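PDB 5NRM: endoglucanase from Acetivibrio cellulolyticus, which serves here as a cohesin module of scaffoldin B, docking the type I dockerin of a family 5 endoglucanase to assemble the cellulosome. Local coordinates for the interface of chains A and B. Numbering follows the deposited sequence. Chains: chain A, Endoglucanase; chain B, DocCel5: Type I dockerin repeat domain from A. cellulolyticus family 5 endoglucanase WP_010249057 S51I, L52N mutant.

The interface of chains A and B. Residues chain A 34, 120-122, 126; chain B 13-14, 17.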
# COMPACT_ATOMS: atom_id res chain seq x y z
N THR A 34 -6.23 2.59 -6.49
CA THR A 34 -6.06 2.00 -5.15
C THR A 34 -4.82 1.13 -5.11
O THR A 34 -4.49 0.48 -6.15
CB THR A 34 -7.30 1.10 -4.71
OG1 THR A 34 -7.10 -0.28 -5.07
CG2 THR A 34 -8.56 1.44 -5.37
N THR A 120 -2.53 -5.76 -3.84
CA THR A 120 -3.69 -5.39 -4.59
C THR A 120 -3.61 -3.98 -5.19
O THR A 120 -3.20 -3.05 -4.51
CB THR A 120 -4.97 -5.50 -3.75
OG1 THR A 120 -5.10 -6.86 -3.30
CG2 THR A 120 -6.24 -5.06 -4.54
N PHE A 121 -3.91 -3.91 -6.49
CA PHE A 121 -4.06 -2.64 -7.22
C PHE A 121 -5.36 -2.61 -7.92
O PHE A 121 -5.81 -3.64 -8.49
CB PHE A 121 -2.94 -2.51 -8.25
CG PHE A 121 -1.60 -2.42 -7.64
CD1 PHE A 121 -1.05 -1.20 -7.27
CD2 PHE A 121 -0.88 -3.58 -7.43
CE1 PHE A 121 0.19 -1.16 -6.67
CE2 PHE A 121 0.38 -3.53 -6.83
CZ PHE A 121 0.91 -2.32 -6.46
N GLY A 122 -6.05 -1.50 -7.77
CA GLY A 122 -7.26 -1.28 -8.52
C GLY A 122 -7.14 -0.16 -9.46
O GLY A 122 -6.57 0.88 -9.09
N LEU A 126 -12.01 0.39 -10.49
CA LEU A 126 -11.87 -0.50 -9.36
C LEU A 126 -11.77 -1.94 -9.76
O LEU A 126 -12.18 -2.87 -9.00
CB LEU A 126 -12.96 -0.25 -8.34
CG LEU A 126 -13.00 1.17 -7.80
CD1 LEU A 126 -14.09 1.29 -6.72
CD2 LEU A 126 -11.64 1.63 -7.28
N SER B 13 -7.49 -2.79 -0.52
CA SER B 13 -7.71 -1.41 -0.89
C SER B 13 -8.88 -1.20 -1.88
O SER B 13 -9.40 -0.09 -2.00
CB SER B 13 -6.42 -0.80 -1.49
OG SER B 13 -6.00 -1.52 -2.66
N ILE B 14 -9.30 -2.28 -2.53
CA ILE B 14 -10.54 -2.19 -3.33
C ILE B 14 -11.80 -2.13 -2.42
O ILE B 14 -12.70 -1.36 -2.69
CB ILE B 14 -10.61 -3.30 -4.40
CG1 ILE B 14 -9.49 -3.02 -5.47
CG2 ILE B 14 -12.00 -3.39 -4.96
CD1 ILE B 14 -9.31 -4.09 -6.54
N ALA B 17 -11.75 1.47 -1.27
CA ALA B 17 -12.32 2.27 -2.33
C ALA B 17 -13.85 2.23 -2.45
O ALA B 17 -14.54 3.26 -2.64
CB ALA B 17 -11.68 1.92 -3.65
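With chi1 at 59°, the hydroxyl of B:Ser13 is flanked by its own backbone N and carbonyl carbon, and this brings OG to the hydroxyl of A:Thr34 on the cohesin. B:Ile14, the next residue, sends its longer branch anti to the carbonyl carbon (chi1 -68°) and fully extended (chi2 174°), toward strand 118-122. This pair of neighbours illustrates how type I cohesin-dockerin recognition, the step that mounts enzymes on a cellulosomal scaffold, can pair a polar link with an apolar anchor. Both residues belong to the first turn of dockerin helix 13-23, whose start rests on the cohesin and continues an EF-hand-like calcium loop with ligands from B:Asp4 to B:Asp15.

The polar link is a hydrogen bond of 2.9 Å between A:Thr34 OG1 and B:Ser13 OG; as two hydroxyls meet, either could be the donor. Beside it, B:Ile14 crosses the side chains of A:Thr34 and A:Thr120 at about a right angle, and its CG1 passes 3.7 Å from A:Thr34 OG1. The terminal methyl CD1 then reaches the methyl CG2 of A:Thr120 at 3.8 Å and lies 4.0 Å from A:Gly122 CA, where the strand presents bare backbone. B:Ile14 hides 49 Å² of its surface against the cohesin, more than any other residue of this patch.

One turn further along the helix, B:Ala17 offers a short side chain to the cohesin. A:Thr34 serves both chemistries, with its hydroxyl given to B:Ser13 and its methyl CG2 lying 3.6 Å from B:Ala17 CB. From the loop, A:Leu126 meets the same methyl with both branches of its fork, CD2 the nearer at 3.6 Å from B:Ala17 CB.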